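Local coordinates for McyG protein (Microcystis aeruginosa PCC 7806, PDB 4R0M) that binds phenylalanyl-adenylate and probably activates its acid substrate for loading onto a carrier domain in microcystin biosynthesis, at residues S7-N15 against P366-I374; D225-L233 against M336-W345. All coordinates share one frame; numbering follows the deposited sequence.

Interaction 1 of 2, residues S7-N15 against P366-I374; sequences SLGGQLEDN and PIPGATIRI
G10 and G369 supply the polar link between S7-N15 and P366-I374: G369 N donates to G10 O at 2.7 Å. The N-H points well at the oxygen (164°), although the donor stands above the carbonyl plane rather than within it. G369 is third in a type II turn, I367 to A370, closed by A370 N on I367 O. Both glycines have a positive phi that a CB would strain, 98° at G369 where the turn requires it, and on G10 a CB would in addition run into P368 CA and I367 O.

The apolar contacts lie on both sides of this bond. L8 crosses the ring of P366 at about a right angle, with L8 CG 3.6 Å from P366 CD, and runs alongside I372, where L8 CD2 approaches I372 CG1 at 4.0 Å. A chi1 of 64°, with CG1 between the backbone N and the carbonyl carbon, turns I372 CG1 to L8. L425 of strand 421-426 touches both L8 and I372. Cutting L8 back to an alanine would probably strip P366 CD and I372 CG1 of the contacts made by CG and the two methyls, leaving the more limited touch of CB, and open a gap beside L425. Toward the other end, L12 CB packs on P368 CB at 3.7 Å.

Two contacts are of side chain with backbone carbonyl. L12 CD2 lies 3.6 Å from P368 O, and T371 turns its methyl, not its hydroxyl, to the N-terminal segment, placing T371 CG2 3.4 Å from L8 O. R373 leads its guanidinium away, hydrogen-bonded to Q391 and in a cation-pi contact with W416.

The arrangement is that of an extended N-terminal segment lying along a proline-glycine type II turn and the strand that follows it, at an antiparallel sheet of the ANL-type adenylation fold.

Interaction 2 of 2, residues D225-L233 against M336-W345; sequences DHVGAIVFL and MTESCSGITW. With FA5 (adenosine-5'-[phenylalaninyl-phosphate]), chain C.
V227 and G228, opening helix 227-233, lie nearest T337 of a short 3-10 segment and S341 at the start of strand 341-345, the helix and strand axes coming within 8.1 Å at 64°. Together they form part of the aminoacyl-adenylate pocket of the ANL fold, here holding phenylalanyl-AMP (FA5).

The helix start packs through V227, whose two methyls divide the work: V227 CG1 lies 3.7 Å from T337 CA, and V227 CG2 touches the backbone at C340 and S341. Five residues on, F232 extends toward W345 from the opposite direction. W345 CH2 lies over one face of the F232 ring, 3.4 Å from F232 CE1, with the planes at 37°. S341 OG is held by its bond to C340 O (2.7 Å) and rests against F232 CB. A CB on G228 would be crowded by FA5 CD2 of the ligand's phenyl ring.

H226 is the N-cap: its ND1 accepts from G228 N at 3.1 Å. Though G228 N is tilted 34° from the ring plane, the bond probably limits the turning of the imidazole and is consistent with H226 NE2 as donor of a weak bond to FA5 OP3 (3.0 Å). T337 grips FA5 OP2 with two donors, its backbone N and its hydroxyl. One water joins the two segments, accepting from V227 N and donating to T337 OG1 at 2.8 Å.

The centres of interactions 1 and 2 lie about 16 Å apart. The two meet directly where strand 341-345 adjoins the short edge strand 365-366 of the large mixed sheet. The probable hydrogen bond from I367 N to I343 O, 2.9 Å, couples the backbones, and I367 CG2 packs 3.4 Å from W345 NE1. W345 thus lies between I367 on one contact and F232 on the other. Interaction 2 forms part of the FA5 pocket itself; interaction 1 stands further out, the side chain of I367 being about 10 Å from the ligand. Past I367 the type II turn leads the chain from the mixed sheet into the antiparallel sheet along which S7-N15 runs.

Interaction 1 of 2, residues S7-N15 against P366-I374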
ATOM      1  N   SER A   7     -24.208   2.203  -9.749  1.00 61.41           N
ATOM      2  CA  SER A   7     -24.726   3.216  -8.783  1.00 62.76           C
ATOM      3  C   SER A   7     -23.986   4.557  -8.865  1.00 63.49           C
ATOM      4  O   SER A   7     -24.430   5.547  -8.277  1.00 63.66           O
ATOM      5  CB  SER A   7     -24.669   2.673  -7.352  1.00 62.50           C
ATOM      6  OG  SER A   7     -25.535   1.563  -7.185  1.00 62.95           O
ATOM      7  N   LEU A   8     -22.865   4.582  -9.591  1.00 63.61           N
ATOM      8  CA  LEU A   8     -22.059   5.801  -9.762  1.00 62.12           C
ATOM      9  C   LEU A   8     -21.716   6.136 -11.222  1.00 63.38           C
ATOM     10  O   LEU A   8     -22.286   5.552 -12.149  1.00 64.96           O
ATOM     11  CB  LEU A   8     -20.793   5.734  -8.903  1.00 59.71           C
ATOM     12  CG  LEU A   8     -20.783   6.494  -7.569  1.00 58.48           C
ATOM     13  CD1 LEU A   8     -21.137   7.965  -7.770  1.00 57.88           C
ATOM     14  CD2 LEU A   8     -21.681   5.848  -6.524  1.00 58.56           C
ATOM     15  N   GLY A   9     -20.798   7.082 -11.425  1.00 62.95           N
ATOM     16  CA  GLY A   9     -20.454   7.527 -12.775  1.00 63.31           C
ATOM     17  C   GLY A   9     -19.124   8.238 -12.956  1.00 64.60           C
ATOM     18  O   GLY A   9     -18.251   8.194 -12.085  1.00 63.52           O
ATOM     19  N   GLY A  10     -18.987   8.893 -14.109  1.00 64.97           N
ATOM     20  CA  GLY A  10     -17.769   9.594 -14.499  1.00 64.13           C
ATOM     21  C   GLY A  10     -17.436   9.314 -15.956  1.00 65.69           C
ATOM     22  O   GLY A  10     -17.122   8.178 -16.318  1.00 66.33           O
ATOM     23  N   GLN A  11     -17.508  10.349 -16.790  1.00 65.84           N
ATOM     24  CA  GLN A  11     -17.240  10.225 -18.224  1.00 66.12           C
ATOM     25  C   GLN A  11     -15.810  10.647 -18.569  1.00 65.11           C
ATOM     26  O   GLN A  11     -15.374  11.741 -18.204  1.00 63.95           O
ATOM     27  CB  GLN A  11     -18.252  11.056 -19.023  1.00 68.26           C
ATOM     28  CG  GLN A  11     -18.110  10.954 -20.536  1.00 69.67           C
ATOM     29  CD  GLN A  11     -18.939  11.991 -21.273  1.00 72.11           C
ATOM     30  OE1 GLN A  11     -18.395  12.862 -21.954  1.00 73.53           O
ATOM     31  NE2 GLN A  11     -20.260  11.907 -21.136  1.00 72.78           N
ATOM     32  N   LEU A  12     -15.093   9.777 -19.280  1.00 64.65           N
ATOM     33  CA  LEU A  12     -13.698  10.032 -19.650  1.00 65.43           C
ATOM     34  C   LEU A  12     -13.396   9.629 -21.092  1.00 65.53           C
ATOM     35  O   LEU A  12     -13.732   8.524 -21.522  1.00 65.25           O
ATOM     36  CB  LEU A  12     -12.744   9.307 -18.691  1.00 65.71           C
ATOM     37  CG  LEU A  12     -11.235   9.569 -18.810  1.00 66.14           C
ATOM     38  CD1 LEU A  12     -10.855  10.934 -18.253  1.00 65.81           C
ATOM     39  CD2 LEU A  12     -10.446   8.471 -18.113  1.00 66.02           C
ATOM     40  N   GLU A  13     -12.748  10.534 -21.823  1.00 66.64           N
ATOM     41  CA  GLU A  13     -12.362  10.297 -23.214  1.00 66.98           C
ATOM     42  C   GLU A  13     -11.208   9.304 -23.302  1.00 65.65           C
ATOM     43  O   GLU A  13     -10.238   9.403 -22.548  1.00 64.64           O
ATOM     44  CB  GLU A  13     -11.982  11.613 -23.896  1.00 69.59           C
ATOM     45  CG  GLU A  13     -13.151  12.569 -24.099  1.00 72.33           C
ATOM     46  CD  GLU A  13     -12.715  13.968 -24.498  1.00 74.00           C
ATOM     47  OE1 GLU A  13     -11.861  14.558 -23.797  1.00 74.79           O
ATOM     48  OE2 GLU A  13     -13.239  14.485 -25.508  1.00 74.15           O
ATOM     49  N   ASP A  14     -11.327   8.353 -24.226  1.00 64.98           N
ATOM     50  CA  ASP A  14     -10.330   7.296 -24.405  1.00 63.30           C
ATOM     51  C   ASP A  14      -8.951   7.823 -24.794  1.00 62.26           C
ATOM     52  O   ASP A  14      -8.809   8.611 -25.733  1.00 61.90           O
ATOM     53  CB  ASP A  14     -10.804   6.269 -25.440  1.00 64.81           C
ATOM     54  CG  ASP A  14     -11.646   5.158 -24.831  1.00 65.65           C
ATOM     55  OD1 ASP A  14     -11.526   4.898 -23.613  1.00 65.65           O
ATOM     56  OD2 ASP A  14     -12.425   4.534 -25.582  1.00 65.45           O
ATOM     57  N   ASN A  15      -7.945   7.378 -24.049  1.00 59.84           N
ATOM     58  CA  ASN A  15      -6.552   7.672 -24.344  1.00 57.22           C
ATOM     59  C   ASN A  15      -5.834   6.375 -24.690  1.00 54.41           C
ATOM     60  O   ASN A  15      -5.994   5.371 -23.994  1.00 54.53           O
ATOM     61  CB  ASN A  15      -5.889   8.343 -23.140  1.00 59.55           C
ATOM     62  CG  ASN A  15      -4.412   8.607 -23.356  1.00 61.20           C
ATOM     63  OD1 ASN A  15      -4.021   9.295 -24.301  1.00 62.67           O
ATOM     64  ND2 ASN A  15      -3.580   8.064 -22.473  1.00 60.93           N
ATOM     65  N   PRO A 366     -16.001   7.997  -7.412  1.00 36.86           N
ATOM     66  CA  PRO A 366     -15.059   7.386  -8.346  1.00 37.12           C
ATOM     67  C   PRO A 366     -14.589   8.335  -9.447  1.00 37.88           C
ATOM     68  O   PRO A 366     -15.304   9.273  -9.811  1.00 38.29           O
ATOM     69  CB  PRO A 366     -15.870   6.245  -8.960  1.00 37.26           C
ATOM     70  CG  PRO A 366     -17.277   6.718  -8.885  1.00 37.66           C
ATOM     71  CD  PRO A 366     -17.358   7.446  -7.575  1.00 37.55           C
ATOM     72  N   ILE A 367     -13.393   8.068  -9.965  1.00 37.90           N
ATOM     73  CA  ILE A 367     -12.811   8.830 -11.066  1.00 38.21           C
ATOM     74  C   ILE A 367     -13.651   8.707 -12.339  1.00 39.27           C
ATOM     75  O   ILE A 367     -14.414   7.745 -12.483  1.00 39.27           O
ATOM     76  CB  ILE A 367     -11.359   8.376 -11.372  1.00 38.01           C
ATOM     77  CG1 ILE A 367     -11.284   6.855 -11.576  1.00 38.11           C
ATOM     78  CG2 ILE A 367     -10.417   8.824 -10.266  1.00 37.72           C
ATOM     79  CD1 ILE A 367     -10.022   6.375 -12.264  1.00 37.66           C
ATOM     80  N   PRO A 368     -13.534   9.692 -13.254  1.00 39.86           N
ATOM     81  CA  PRO A 368     -14.084   9.537 -14.598  1.00 40.37           C
ATOM     82  C   PRO A 368     -13.620   8.229 -15.243  1.00 40.18           C
ATOM     83  O   PRO A 368     -12.435   7.891 -15.178  1.00 40.01           O
ATOM     84  CB  PRO A 368     -13.509  10.739 -15.346  1.00 40.33           C
ATOM     85  CG  PRO A 368     -13.367  11.787 -14.298  1.00 39.65           C
ATOM     86  CD  PRO A 368     -13.038  11.065 -13.020  1.00 40.03           C
ATOM     87  N   GLY A 369     -14.560   7.501 -15.841  1.00 40.21           N
ATOM     88  CA  GLY A 369     -14.278   6.202 -16.449  1.00 39.47           C
ATOM     89  C   GLY A 369     -14.621   5.028 -15.547  1.00 39.66           C
ATOM     90  O   GLY A 369     -14.718   3.892 -16.010  1.00 39.70           O
ATOM     91  N   ALA A 370     -14.812   5.304 -14.259  1.00 39.43           N
ATOM     92  CA  ALA A 370     -15.044   4.256 -13.270  1.00 40.18           C
ATOM     93  C   ALA A 370     -16.472   4.251 -12.726  1.00 41.08           C
ATOM     94  O   ALA A 370     -17.097   5.304 -12.574  1.00 41.02           O
ATOM     95  CB  ALA A 370     -14.044   4.376 -12.131  1.00 39.37           C
ATOM     96  N   THR A 371     -16.971   3.052 -12.435  1.00 42.14           N
ATOM     97  CA  THR A 371     -18.273   2.873 -11.795  1.00 43.33           C
ATOM     98  C   THR A 371     -18.141   1.924 -10.606  1.00 43.26           C
ATOM     99  O   THR A 371     -17.477   0.889 -10.701  1.00 43.99           O
ATOM    100  CB  THR A 371     -19.323   2.322 -12.784  1.00 43.74           C
ATOM    101  OG1 THR A 371     -19.226   3.026 -14.029  1.00 44.27           O
ATOM    102  CG2 THR A 371     -20.734   2.480 -12.224  1.00 43.61           C
ATOM    103  N   ILE A 372     -18.763   2.288  -9.487  1.00 43.75           N
ATOM    104  CA  ILE A 372     -18.771   1.445  -8.287  1.00 43.87           C
ATOM    105  C   ILE A 372     -20.199   1.152  -7.816  1.00 45.16           C
ATOM    106  O   ILE A 372     -21.114   1.947  -8.050  1.00 45.45           O
ATOM    107  CB  ILE A 372     -17.927   2.046  -7.133  1.00 43.46           C
ATOM    108  CG1 ILE A 372     -18.504   3.381  -6.647  1.00 43.28           C
ATOM    109  CG2 ILE A 372     -16.471   2.208  -7.557  1.00 43.36           C
ATOM    110  CD1 ILE A 372     -17.871   3.895  -5.371  1.00 43.06           C
ATOM    111  N   ARG A 373     -20.383   0.005  -7.161  1.00 46.25           N
ATOM    112  CA  ARG A 373     -21.691  -0.386  -6.631  1.00 46.78           C
ATOM    113  C   ARG A 373     -21.598  -1.252  -5.370  1.00 47.57           C
ATOM    114  O   ARG A 373     -20.574  -1.895  -5.111  1.00 46.80           O
ATOM    115  CB  ARG A 373     -22.533  -1.085  -7.708  1.00 47.02           C
ATOM    116  CG  ARG A 373     -22.065  -2.482  -8.085  1.00 47.34           C
ATOM    117  CD  ARG A 373     -22.969  -3.094  -9.140  1.00 47.64           C
ATOM    118  NE  ARG A 373     -22.758  -4.534  -9.275  1.00 48.56           N
ATOM    119  CZ  ARG A 373     -23.379  -5.308 -10.162  1.00 49.30           C
ATOM    120  NH1 ARG A 373     -24.256  -4.790 -11.013  1.00 49.80           N
ATOM    121  NH2 ARG A 373     -23.118  -6.607 -10.201  1.00 49.07           N
ATOM    122  N   ILE A 374     -22.682  -1.253  -4.596  1.00 48.27           N
ATOM    123  CA  ILE A 374     -22.801  -2.058  -3.383  1.00 48.45           C
ATOM    124  C   ILE A 374     -23.950  -3.049  -3.563  1.00 49.93           C
ATOM    125  O   ILE A 374     -25.110  -2.649  -3.705  1.00 50.48           O
ATOM    126  CB  ILE A 374     -23.045  -1.167  -2.138  1.00 47.81           C
ATOM    127  CG1 ILE A 374     -21.851  -0.231  -1.877  1.00 47.68           C
ATOM    128  CG2 ILE A 374     -23.382  -2.005  -0.910  1.00 47.21           C
ATOM    129  CD1 ILE A 374     -20.550  -0.910  -1.488  1.00 47.43           C
TER

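Interaction 2 of 2, residues D225-L233 against M336-W345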
ATOM      1  N   ASP A 225       7.707  -1.077  -4.500  1.00 27.91           N
ATOM      2  CA  ASP A 225       7.057  -2.265  -5.065  1.00 27.44           C
ATOM      3  C   ASP A 225       5.533  -2.199  -4.988  1.00 26.98           C
ATOM      4  O   ASP A 225       4.845  -2.940  -5.685  1.00 27.04           O
ATOM      5  CB  ASP A 225       7.561  -3.548  -4.395  1.00 27.98           C
ATOM      6  CG  ASP A 225       7.395  -3.525  -2.894  1.00 28.07           C
ATOM      7  OD1 ASP A 225       8.269  -2.944  -2.214  1.00 28.79           O
ATOM      8  OD2 ASP A 225       6.396  -4.089  -2.398  1.00 27.83           O
ATOM      9  N   HIS A 226       5.011  -1.317  -4.142  1.00 26.89           N
ATOM     10  CA  HIS A 226       3.568  -1.172  -3.989  1.00 27.11           C
ATOM     11  C   HIS A 226       2.948  -0.304  -5.057  1.00 27.05           C
ATOM     12  O   HIS A 226       3.565   0.652  -5.531  1.00 27.10           O
ATOM     13  CB  HIS A 226       3.233  -0.638  -2.609  1.00 27.17           C
ATOM     14  CG  HIS A 226       1.772  -0.737  -2.266  1.00 27.50           C
ATOM     15  ND1 HIS A 226       0.907   0.266  -2.500  1.00 27.36           N
ATOM     16  CD2 HIS A 226       1.032  -1.775  -1.700  1.00 27.54           C
ATOM     17  CE1 HIS A 226      -0.322  -0.104  -2.103  1.00 27.83           C
ATOM     18  NE2 HIS A 226      -0.246  -1.354  -1.610  1.00 27.70           N
ATOM     19  N   VAL A 227       1.712  -0.632  -5.429  1.00 27.03           N
ATOM     20  CA  VAL A 227       0.990   0.038  -6.523  1.00 27.06           C
ATOM     21  C   VAL A 227       0.806   1.555  -6.339  1.00 26.97           C
ATOM     22  O   VAL A 227       0.775   2.305  -7.320  1.00 26.83           O
ATOM     23  CB  VAL A 227      -0.370  -0.658  -6.797  1.00 27.22           C
ATOM     24  CG1 VAL A 227      -1.372  -0.375  -5.685  1.00 27.21           C
ATOM     25  CG2 VAL A 227      -0.932  -0.256  -8.153  1.00 27.75           C
ATOM     26  N   GLY A 228       0.698   1.998  -5.087  1.00 26.32           N
ATOM     27  CA  GLY A 228       0.529   3.414  -4.772  1.00 26.07           C
ATOM     28  C   GLY A 228       1.768   4.238  -5.070  1.00 26.15           C
ATOM     29  O   GLY A 228       1.671   5.413  -5.430  1.00 25.63           O
ATOM     30  N   ALA A 229       2.932   3.612  -4.919  1.00 26.33           N
ATOM     31  CA  ALA A 229       4.215   4.254  -5.182  1.00 26.26           C
ATOM     32  C   ALA A 229       4.589   4.196  -6.666  1.00 26.54           C
ATOM     33  O   ALA A 229       5.207   5.123  -7.188  1.00 26.46           O
ATOM     34  CB  ALA A 229       5.304   3.620  -4.330  1.00 25.95           C
ATOM     35  N   ILE A 230       4.217   3.106  -7.335  1.00 26.49           N
ATOM     36  CA  ILE A 230       4.511   2.924  -8.755  1.00 26.75           C
ATOM     37  C   ILE A 230       3.640   3.826  -9.627  1.00 27.24           C
ATOM     38  O   ILE A 230       4.129   4.467 -10.562  1.00 27.67           O
ATOM     39  CB  ILE A 230       4.311   1.456  -9.193  1.00 26.82           C
ATOM     40  CG1 ILE A 230       5.318   0.549  -8.485  1.00 26.65           C
ATOM     41  CG2 ILE A 230       4.445   1.312 -10.707  1.00 26.63           C
ATOM     42  CD1 ILE A 230       4.959  -0.920  -8.514  1.00 26.25           C
ATOM     43  N   VAL A 231       2.352   3.877  -9.306  1.00 27.28           N
ATOM     44  CA  VAL A 231       1.375   4.509 -10.175  1.00 27.43           C
ATOM     45  C   VAL A 231       1.018   5.924  -9.721  1.00 27.97           C
ATOM     46  O   VAL A 231       1.385   6.893 -10.391  1.00 29.02           O
ATOM     47  CB  VAL A 231       0.116   3.626 -10.342  1.00 27.10           C
ATOM     48  CG1 VAL A 231      -0.783   4.176 -11.432  1.00 27.22           C
ATOM     49  CG2 VAL A 231       0.507   2.198 -10.689  1.00 26.53           C
ATOM     50  N   PHE A 232       0.327   6.044  -8.587  1.00 27.90           N
ATOM     51  CA  PHE A 232      -0.169   7.336  -8.100  1.00 27.81           C
ATOM     52  C   PHE A 232       0.937   8.366  -7.853  1.00 28.19           C
ATOM     53  O   PHE A 232       0.767   9.549  -8.157  1.00 28.11           O
ATOM     54  CB  PHE A 232      -1.039   7.150  -6.844  1.00 27.70           C
ATOM     55  CG  PHE A 232      -1.498   8.443  -6.210  1.00 27.33           C
ATOM     56  CD1 PHE A 232      -2.217   9.390  -6.943  1.00 27.51           C
ATOM     57  CD2 PHE A 232      -1.230   8.703  -4.872  1.00 27.14           C
ATOM     58  CE1 PHE A 232      -2.637  10.575  -6.353  1.00 27.23           C
ATOM     59  CE2 PHE A 232      -1.652   9.883  -4.276  1.00 27.11           C
ATOM     60  CZ  PHE A 232      -2.356  10.819  -5.018  1.00 27.43           C
ATOM     61  N   LEU A 233       2.063   7.917  -7.309  1.00 28.09           N
ATOM     62  CA  LEU A 233       3.172   8.820  -7.003  1.00 27.92           C
ATOM     63  C   LEU A 233       4.428   8.492  -7.811  1.00 27.98           C
ATOM     64  O   LEU A 233       5.544   8.840  -7.421  1.00 28.23           O
ATOM     65  CB  LEU A 233       3.459   8.837  -5.498  1.00 27.73           C
ATOM     66  CG  LEU A 233       2.305   9.305  -4.604  1.00 28.10           C
ATOM     67  CD1 LEU A 233       2.629   9.082  -3.135  1.00 28.04           C
ATOM     68  CD2 LEU A 233       1.940  10.763  -4.859  1.00 28.17           C
HETATM   69  N   MSE A 336      -6.835  -0.002  -4.782  1.00 30.70           N
HETATM   70  CA  MSE A 336      -6.255  -1.335  -4.625  1.00 30.65           C
HETATM   71  C   MSE A 336      -5.335  -1.596  -5.780  1.00 30.39           C
HETATM   72  O   MSE A 336      -5.321  -0.840  -6.756  1.00 30.31           O
HETATM   73  CB  MSE A 336      -7.340  -2.412  -4.520  1.00 31.01           C
HETATM   74  CG  MSE A 336      -8.293  -2.477  -5.710  1.00 31.50           C
HETATM   75 SE   MSE A 336      -9.998  -3.292  -5.145  1.00 32.69          SE
HETATM   76  CE  MSE A 336      -9.316  -5.003  -4.438  1.00 31.88           C
ATOM     77  N   THR A 337      -4.556  -2.669  -5.674  1.00 30.03           N
ATOM     78  CA  THR A 337      -3.669  -3.103  -6.750  1.00 29.93           C
ATOM     79  C   THR A 337      -4.462  -3.365  -8.032  1.00 30.06           C
ATOM     80  O   THR A 337      -4.010  -3.036  -9.131  1.00 30.22           O
ATOM     81  CB  THR A 337      -2.879  -4.365  -6.339  1.00 29.51           C
ATOM     82  OG1 THR A 337      -2.192  -4.112  -5.106  1.00 29.77           O
ATOM     83  CG2 THR A 337      -1.865  -4.749  -7.401  1.00 28.69           C
ATOM     84  N   GLU A 338      -5.655  -3.932  -7.870  1.00 30.25           N
ATOM     85  CA  GLU A 338      -6.525  -4.292  -8.988  1.00 30.62           C
ATOM     86  C   GLU A 338      -7.056  -3.088  -9.779  1.00 30.94           C
ATOM     87  O   GLU A 338      -7.538  -3.246 -10.905  1.00 31.05           O
ATOM     88  CB  GLU A 338      -7.683  -5.170  -8.497  1.00 30.55           C
ATOM     89  CG  GLU A 338      -7.293  -6.614  -8.190  1.00 30.72           C
ATOM     90  CD  GLU A 338      -6.749  -6.822  -6.782  1.00 30.84           C
ATOM     91  OE1 GLU A 338      -6.469  -5.831  -6.075  1.00 30.62           O
ATOM     92  OE2 GLU A 338      -6.603  -7.994  -6.378  1.00 31.45           O
ATOM     93  N   SER A 339      -6.958  -1.894  -9.196  1.00 30.71           N
ATOM     94  CA  SER A 339      -7.408  -0.669  -9.860  1.00 30.90           C
ATOM     95  C   SER A 339      -6.299   0.381  -9.988  1.00 31.05           C
ATOM     96  O   SER A 339      -6.581   1.579 -10.042  1.00 31.32           O
ATOM     97  CB  SER A 339      -8.627  -0.075  -9.135  1.00 30.64           C
ATOM     98  OG  SER A 339      -8.266   0.476  -7.876  1.00 30.44           O
ATOM     99  N   CYS A 340      -5.047  -0.074 -10.041  1.00 30.88           N
ATOM    100  CA  CYS A 340      -3.881   0.812 -10.170  1.00 30.84           C
ATOM    101  C   CYS A 340      -3.985   1.899  -9.087  1.00 31.35           C
ATOM    102  O   CYS A 340      -3.996   3.100  -9.390  1.00 30.97           O
ATOM    103  CB  CYS A 340      -3.831   1.449 -11.566  1.00 30.51           C
ATOM    104  SG  CYS A 340      -4.113   0.308 -12.940  1.00 29.79           S
ATOM    105  N   SER A 341      -4.044   1.454  -7.831  1.00 31.31           N
ATOM    106  CA  SER A 341      -4.229   2.324  -6.657  1.00 31.60           C
ATOM    107  C   SER A 341      -5.563   3.089  -6.707  1.00 31.77           C
ATOM    108  O   SER A 341      -6.593   2.505  -7.056  1.00 32.24           O
ATOM    109  CB  SER A 341      -3.013   3.236  -6.392  1.00 31.65           C
ATOM    110  OG  SER A 341      -2.976   4.349  -7.266  1.00 32.42           O
ATOM    111  N   GLY A 342      -5.537   4.379  -6.362  1.00 31.54           N
ATOM    112  CA  GLY A 342      -6.750   5.189  -6.177  1.00 31.37           C
ATOM    113  C   GLY A 342      -7.822   5.088  -7.245  1.00 31.37           C
ATOM    114  O   GLY A 342      -7.535   5.207  -8.435  1.00 32.12           O
ATOM    115  N   ILE A 343      -9.062   4.862  -6.811  1.00 31.36           N
ATOM    116  CA  ILE A 343     -10.216   4.797  -7.715  1.00 31.11           C
ATOM    117  C   ILE A 343     -11.347   5.746  -7.287  1.00 31.75           C
ATOM    118  O   ILE A 343     -12.125   6.205  -8.128  1.00 31.86           O
ATOM    119  CB  ILE A 343     -10.736   3.349  -7.905  1.00 30.98           C
ATOM    120  CG1 ILE A 343     -11.721   3.276  -9.082  1.00 30.75           C
ATOM    121  CG2 ILE A 343     -11.346   2.803  -6.618  1.00 30.71           C
ATOM    122  CD1 ILE A 343     -12.030   1.876  -9.564  1.00 30.94           C
ATOM    123  N   THR A 344     -11.439   6.026  -5.985  1.00 31.29           N
ATOM    124  CA  THR A 344     -12.325   7.076  -5.480  1.00 31.60           C
ATOM    125  C   THR A 344     -11.505   8.082  -4.676  1.00 31.86           C
ATOM    126  O   THR A 344     -10.514   7.717  -4.045  1.00 31.67           O
ATOM    127  CB  THR A 344     -13.485   6.538  -4.602  1.00 31.92           C
ATOM    128  OG1 THR A 344     -12.976   6.081  -3.341  1.00 32.90           O
ATOM    129  CG2 THR A 344     -14.246   5.410  -5.294  1.00 31.44           C
ATOM    130  N   TRP A 345     -11.916   9.348  -4.714  1.00 32.25           N
ATOM    131  CA  TRP A 345     -11.212  10.411  -4.000  1.00 33.04           C
ATOM    132  C   TRP A 345     -12.186  11.291  -3.279  1.00 34.65           C
ATOM    133  O   TRP A 345     -13.201  11.700  -3.846  1.00 35.26           O
ATOM    134  CB  TRP A 345     -10.377  11.254  -4.961  1.00 31.77           C
ATOM    135  CG  TRP A 345      -9.402  10.459  -5.799  1.00 30.85           C
ATOM    136  CD1 TRP A 345      -9.589   9.982  -7.093  1.00 30.51           C
ATOM    137  CD2 TRP A 345      -8.049  10.020  -5.426  1.00 30.29           C
ATOM    138  NE1 TRP A 345      -8.480   9.305  -7.530  1.00 30.52           N
ATOM    139  CE2 TRP A 345      -7.522   9.287  -6.581  1.00 30.27           C
ATOM    140  CE3 TRP A 345      -7.251  10.157  -4.296  1.00 29.99           C
ATOM    141  CZ2 TRP A 345      -6.252   8.728  -6.581  1.00 29.98           C
ATOM    142  CZ3 TRP A 345      -5.973   9.587  -4.306  1.00 29.40           C
ATOM    143  CH2 TRP A 345      -5.489   8.888  -5.422  1.00 29.56           C
TER
HETATM  144  C   FA5 C 701      -3.455  -0.983  -1.382  0.60 33.90           C
HETATM  145  O   FA5 C 701      -3.262  -1.062  -0.175  0.60 34.65           O
HETATM  146  CA  FA5 C 701      -4.068   0.262  -1.969  1.00 34.42           C
HETATM  147  N   FA5 C 701      -5.247   0.504  -1.173  1.00 36.01           N
HETATM  148  CB  FA5 C 701      -3.139   1.480  -1.861  1.00 35.54           C
HETATM  149  CG  FA5 C 701      -3.663   2.859  -2.280  1.00 35.30           C
HETATM  150  CD1 FA5 C 701      -5.015   3.167  -2.437  1.00 35.37           C
HETATM  151  CD2 FA5 C 701      -2.734   3.884  -2.508  1.00 35.43           C
HETATM  152  CE1 FA5 C 701      -5.422   4.452  -2.818  1.00 35.06           C
HETATM  153  CE2 FA5 C 701      -3.129   5.173  -2.882  1.00 34.98           C
HETATM  154  CZ  FA5 C 701      -4.483   5.459  -3.040  1.00 35.11           C
HETATM  155  P   FA5 C 701      -3.454  -3.667  -1.825  1.00 31.13           P
HETATM  156  OP1 FA5 C 701      -2.312  -4.233  -1.025  1.00 32.33           O
HETATM  157  OP2 FA5 C 701      -3.883  -4.379  -3.083  1.00 31.12           O
HETATM  158  OP3 FA5 C 701      -3.103  -2.130  -2.217  0.60 32.75           O
HETATM  159  O5' FA5 C 701      -4.715  -3.594  -0.823  1.00 31.02           O
HETATM  160  C5' FA5 C 701      -6.009  -3.168  -1.243  1.00 30.16           C
HETATM  161  C4' FA5 C 701      -6.957  -3.298  -0.060  1.00 29.90           C
HETATM  162  O4' FA5 C 701      -6.622  -2.396   1.001  1.00 29.53           O
HETATM  163  C3' FA5 C 701      -8.391  -2.958  -0.412  1.00 29.97           C
HETATM  164  O3' FA5 C 701      -9.065  -4.052  -1.033  1.00 30.72           O
HETATM  165  C2' FA5 C 701      -8.974  -2.627   0.942  1.00 30.42           C
HETATM  166  O2' FA5 C 701      -9.355  -3.823   1.631  1.00 30.32           O
HETATM  167  C1' FA5 C 701      -7.814  -1.995   1.683  1.00 30.19           C
HETATM  168  N9  FA5 C 701      -7.970  -0.518   1.640  1.00 31.15           N
HETATM  169  C8  FA5 C 701      -7.299   0.320   0.829  1.00 31.08           C
HETATM  170  N7  FA5 C 701      -7.662   1.610   1.032  1.00 31.43           N
HETATM  171  C5  FA5 C 701      -8.602   1.614   1.994  1.00 31.59           C
HETATM  172  C6  FA5 C 701      -9.417   2.638   2.694  1.00 31.76           C
HETATM  173  N6  FA5 C 701      -9.299   3.952   2.396  1.00 32.13           N
HETATM  174  N1  FA5 C 701     -10.288   2.218   3.643  1.00 31.88           N
HETATM  175  C2  FA5 C 701     -10.423   0.912   3.951  1.00 31.82           C
HETATM  176  N3  FA5 C 701      -9.713  -0.070   3.362  1.00 31.55           N
HETATM  177  C4  FA5 C 701      -8.804   0.209   2.391  1.00 31.51           C
HETATM  178  O   HOH W   1       0.477  -3.308  -4.823  1.00 26.55           O